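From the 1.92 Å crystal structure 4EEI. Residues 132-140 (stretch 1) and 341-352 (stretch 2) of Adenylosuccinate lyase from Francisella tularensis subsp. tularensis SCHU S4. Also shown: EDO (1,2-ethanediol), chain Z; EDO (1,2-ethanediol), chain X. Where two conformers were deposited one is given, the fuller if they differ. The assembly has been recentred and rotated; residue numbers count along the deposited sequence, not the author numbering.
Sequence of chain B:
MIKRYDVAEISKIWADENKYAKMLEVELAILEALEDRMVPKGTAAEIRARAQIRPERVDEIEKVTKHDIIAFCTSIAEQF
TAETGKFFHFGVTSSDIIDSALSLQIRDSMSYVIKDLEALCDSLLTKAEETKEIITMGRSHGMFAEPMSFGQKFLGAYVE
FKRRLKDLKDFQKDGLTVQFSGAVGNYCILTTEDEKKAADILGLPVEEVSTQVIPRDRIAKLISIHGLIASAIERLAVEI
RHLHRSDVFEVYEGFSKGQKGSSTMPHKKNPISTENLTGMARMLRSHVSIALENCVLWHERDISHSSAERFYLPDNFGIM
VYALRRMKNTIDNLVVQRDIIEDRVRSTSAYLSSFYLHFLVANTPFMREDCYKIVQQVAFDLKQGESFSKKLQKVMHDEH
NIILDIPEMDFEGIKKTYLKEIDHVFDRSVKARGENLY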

# COMPACT_ATOMS: atom_id res chain seq x y z
N LYS B 132 -35.90 2.33 11.26
CA LYS B 132 -36.18 3.56 10.50
C LYS B 132 -36.90 4.62 11.35
O LYS B 132 -36.68 5.82 11.19
N GLU B 133 -37.73 4.14 12.27
CA GLU B 133 -38.58 4.98 13.13
C GLU B 133 -37.86 5.61 14.32
O GLU B 133 -38.38 6.52 14.96
N ILE B 134 -36.68 5.10 14.64
CA ILE B 134 -35.98 5.51 15.85
C ILE B 134 -35.22 6.81 15.59
O ILE B 134 -34.53 6.93 14.58
N ILE B 135 -35.35 7.77 16.50
CA ILE B 135 -34.62 9.03 16.33
C ILE B 135 -33.33 9.00 17.15
O ILE B 135 -33.33 8.59 18.32
N THR B 136 -32.22 9.40 16.52
CA THR B 136 -30.91 9.36 17.17
C THR B 136 -30.19 10.68 16.92
O THR B 136 -30.60 11.46 16.06
N MET B 137 -29.13 10.95 17.69
CA MET B 137 -28.31 12.13 17.43
C MET B 137 -27.28 11.84 16.34
O MET B 137 -26.44 10.94 16.49
N GLY B 138 -27.36 12.59 15.24
CA GLY B 138 -26.30 12.58 14.24
C GLY B 138 -25.07 13.25 14.83
O GLY B 138 -25.19 14.12 15.70
N ARG B 139 -23.89 12.84 14.37
CA ARG B 139 -22.64 13.33 14.94
C ARG B 139 -21.64 13.66 13.84
O ARG B 139 -21.38 12.84 12.95
N SER B 140 -21.07 14.85 13.91
CA SER B 140 -19.99 15.23 13.00
C SER B 140 -18.79 15.63 13.84
O SER B 140 -18.93 16.38 14.81
N ILE B 341 -30.96 5.38 22.96
CA ILE B 341 -30.79 6.16 21.74
C ILE B 341 -31.66 7.41 21.75
O ILE B 341 -31.19 8.51 21.51
N GLU B 342 -32.94 7.23 22.05
CA GLU B 342 -33.89 8.33 21.97
C GLU B 342 -33.82 9.27 23.17
O GLU B 342 -34.12 10.46 23.06
N ASP B 343 -33.42 8.74 24.33
CA ASP B 343 -33.25 9.59 25.51
C ASP B 343 -32.10 10.58 25.31
O ASP B 343 -32.11 11.69 25.84
N ARG B 344 -31.10 10.17 24.53
CA ARG B 344 -29.97 11.03 24.23
C ARG B 344 -30.42 12.22 23.37
O ARG B 344 -29.94 13.34 23.54
N VAL B 345 -31.36 11.97 22.45
CA VAL B 345 -31.97 13.05 21.69
C VAL B 345 -32.73 13.99 22.63
O VAL B 345 -32.65 15.20 22.50
N ARG B 346 -33.45 13.41 23.59
CA ARG B 346 -34.19 14.21 24.56
C ARG B 346 -33.27 15.06 25.42
O ARG B 346 -33.62 16.17 25.82
N SER B 347 -32.09 14.52 25.73
CA SER B 347 -31.16 15.19 26.63
C SER B 347 -30.44 16.38 25.97
O SER B 347 -29.76 17.14 26.65
N THR B 348 -30.60 16.53 24.66
CA THR B 348 -29.91 17.61 23.95
C THR B 348 -30.88 18.55 23.24
O THR B 348 -31.76 18.10 22.51
N SER B 349 -30.72 19.85 23.47
CA SER B 349 -31.56 20.85 22.80
C SER B 349 -30.81 21.89 21.94
O SER B 349 -31.42 22.81 21.41
N ALA B 350 -29.49 21.75 21.82
CA ALA B 350 -28.67 22.78 21.18
C ALA B 350 -29.00 23.04 19.71
O ALA B 350 -29.03 24.18 19.26
N TYR B 351 -29.25 21.96 18.98
CA TYR B 351 -29.59 22.02 17.56
C TYR B 351 -30.81 22.89 17.25
O TYR B 351 -30.98 23.37 16.13
N LEU B 352 -31.67 23.10 18.24
CA LEU B 352 -32.91 23.83 18.01
C LEU B 352 -32.71 25.29 17.65
O LEU B 352 -33.56 25.90 17.00

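How does a strand settle against a helix more than two hundred residues away in the chain? Strand 135-140 crosses helix 341-346 at 62°, with the axes 6.6 Å apart at closest approach, and Ile341 and Val345 lie against the first half of the strand. The two stretches bury 524 Å² in all, and Met137 and Val345 have the largest shares on their respective sides. Such a close approach leaves little room between the backbones, and small methyl groups do much of the filling. CG2 of Ile341 (chi1 m, chi2 t) lies 3.7 Å from CG2 of Ile134 (m, t), 3.5 Å from CB of Thr136 and 3.3 Å from the backbone O of Ile135, a bump that touches three successive residues, Ile134, Ile135 and Thr136.

Which helix side chain packs next against the strand? Val345, with chi1 t, sets its CG2 methyl against the strand backbone, 3.5 Å from C of Thr136 and 3.6 Å from N of Met137. The same methyl is 4.2 Å from CG1 of Ile135 (t, t), whose CA-to-CB bond points sideways, and 4.0 Å from CG of Met137. These methyls also cover the carbonyl of Ile135: its O is 3.6 Å from CG2 of Val345 and finds no polar partner anywhere in the model.

Where does the long side chain of Met137 go? Its CA-to-CB bond points toward the helix, and an m, m, m conformation curls the chain around, so that CG packs 4.1 Å from CG of Arg344 while the sulfur reaches the segment after the helix. There SD lies 3.4 Å from OG1 of Thr348 (chi1 p) and 4.0 Å from CE1 of Tyr351 (chi1 p), meeting that ring obliquely. Thr348 and Tyr351 both direct their CA-to-CB bonds toward the strand, and the sulfur is the knob they receive.

Which polar groups secure the edges of this apolar packing? Glu342 starts out sideways, but its m, t side chain brings the carboxylate back to the start of the strand, where OE2 accepts a hydrogen bond from N of Ile135 at 3.1 Å with a nearly straight angle of 165°. Water 1 extends this link, donating to OE2 of Glu342 at 2.7 Å and to O of Glu133 at 2.8 Å. Water 2 bridges the backbones, accepting from N of Met137 at 3.2 Å and donating to O of Ile341 at 2.8 Å.

How can two arginines share the far end of the contact? Arg139 (m, t, t) starts sideways but brings its end nearer, and it meets Arg344 most closely at a methylene, NH2 of Arg139 lying 3.4 Å from CD of Arg344, with that CD set obliquely to the Arg139 guanidinium. The like charges are close, with NH2 of Arg139 4.1 Å from NE of Arg344, but both guanidinium groups also have hydrogen-bond partners elsewhere in the structure. Arg344 (t, t, m) also holds the chain Z ethanediol, probably from the crystallisation liquor: its NE donates a weak hydrogen bond to O2 of that ethanediol at 2.8 Å.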

# COMPACT_ATOMS: atom_id res chain seq x y z
CB LYS B 132 -37.02 3.19 9.26
CG LYS B 132 -37.59 4.37 8.45
CD LYS B 132 -38.20 3.85 7.13
CE LYS B 132 -38.84 4.95 6.28
NZ LYS B 132 -40.14 5.38 6.84
CB GLU B 133 -39.72 4.13 13.69
CG GLU B 133 -39.22 2.94 14.52
CD GLU B 133 -40.34 2.20 15.25
OE1 GLU B 133 -40.76 2.66 16.33
OE2 GLU B 133 -40.78 1.15 14.74
CB ILE B 134 -35.00 4.42 16.31
CG1 ILE B 134 -35.77 3.12 16.58
CG2 ILE B 134 -34.22 4.86 17.53
CD1 ILE B 134 -34.88 1.95 16.98
CB ILE B 135 -35.50 10.27 16.65
CG1 ILE B 135 -34.79 11.56 16.28
CG2 ILE B 135 -35.93 10.28 18.10
CD1 ILE B 135 -35.75 12.74 16.11
CB THR B 136 -30.05 8.21 16.63
OG1 THR B 136 -28.85 8.08 17.41
CG2 THR B 136 -29.69 8.46 15.17
CB MET B 137 -27.58 12.59 18.69
CG MET B 137 -28.46 13.24 19.74
SD MET B 137 -29.42 14.61 19.04
CE MET B 137 -28.09 15.60 18.36
CB ARG B 139 -22.02 12.27 15.87
CG ARG B 139 -22.74 12.06 17.22
CD ARG B 139 -22.05 10.94 18.00
NE ARG B 139 -22.79 10.49 19.18
CZ ARG B 139 -23.78 9.60 19.15
NH1 ARG B 139 -24.18 9.08 18.00
NH2 ARG B 139 -24.38 9.22 20.28
CB SER B 140 -20.42 16.37 12.09
OG SER B 140 -20.91 17.46 12.85
CB ILE B 341 -31.14 5.32 20.51
CG1 ILE B 341 -30.09 4.23 20.30
CG2 ILE B 341 -31.23 6.19 19.28
CD1 ILE B 341 -30.52 3.16 19.33
CB GLU B 342 -35.31 7.78 21.75
CG GLU B 342 -35.41 6.94 20.47
CD GLU B 342 -36.85 6.65 20.04
OE1 GLU B 342 -37.67 6.22 20.89
OE2 GLU B 342 -37.15 6.84 18.85
CB ASP B 343 -33.01 8.74 26.75
CG ASP B 343 -34.30 8.17 27.34
OD1 ASP B 343 -35.40 8.63 26.94
OD2 ASP B 343 -34.20 7.27 28.20
CB ARG B 344 -28.85 10.22 23.56
CG ARG B 344 -27.65 11.03 23.12
CD ARG B 344 -26.44 10.12 22.83
NE ARG B 344 -25.79 9.69 24.07
CZ ARG B 344 -25.56 8.43 24.41
NH1 ARG B 344 -25.93 7.44 23.60
NH2 ARG B 344 -24.96 8.15 25.56
CB VAL B 345 -32.92 12.51 20.61
CG1 VAL B 345 -33.65 13.65 19.91
CG2 VAL B 345 -32.14 11.70 19.58
CB ARG B 346 -35.02 13.31 25.46
CG ARG B 346 -36.19 12.62 24.79
CD ARG B 346 -36.99 11.86 25.83
NE ARG B 346 -38.30 11.44 25.33
CZ ARG B 346 -38.56 10.25 24.81
NH1 ARG B 346 -39.78 9.97 24.39
NH2 ARG B 346 -37.60 9.33 24.73
CB SER B 347 -30.14 14.19 27.18
OG SER B 347 -29.20 13.83 26.18
CB THR B 348 -28.89 17.06 22.94
OG1 THR B 348 -29.56 16.62 21.75
CG2 THR B 348 -28.11 15.90 23.53
CB SER B 349 -32.43 21.57 23.82
OG SER B 349 -31.68 21.96 24.96
CB ALA B 350 -27.19 22.45 21.34
CB TYR B 351 -29.81 20.61 17.00
CG TYR B 351 -30.77 19.76 17.81
CD1 TYR B 351 -30.31 18.89 18.78
CD2 TYR B 351 -32.14 19.83 17.58
CE1 TYR B 351 -31.19 18.11 19.51
CE2 TYR B 351 -33.02 19.06 18.30
CZ TYR B 351 -32.54 18.20 19.27
OH TYR B 351 -33.43 17.43 19.99
CB LEU B 352 -33.84 23.72 19.22
CG LEU B 352 -34.54 22.38 19.45
CD1 LEU B 352 -35.49 22.47 20.64
CD2 LEU B 352 -35.30 21.95 18.21
C1 EDO Z . -26.45 11.59 26.60
O1 EDO Z . -26.34 11.13 27.96
C2 EDO Z . -25.10 12.05 26.07
O2 EDO Z . -24.18 10.95 26.02
C1 EDO X . -41.35 5.31 9.96
O1 EDO X . -40.90 4.37 10.93
C2 EDO X . -40.56 6.60 10.11
O2 EDO X . -40.71 7.35 8.90
O HOH W 1 -39.40 7.37 17.37
O HOH W 2 -28.74 8.91 20.12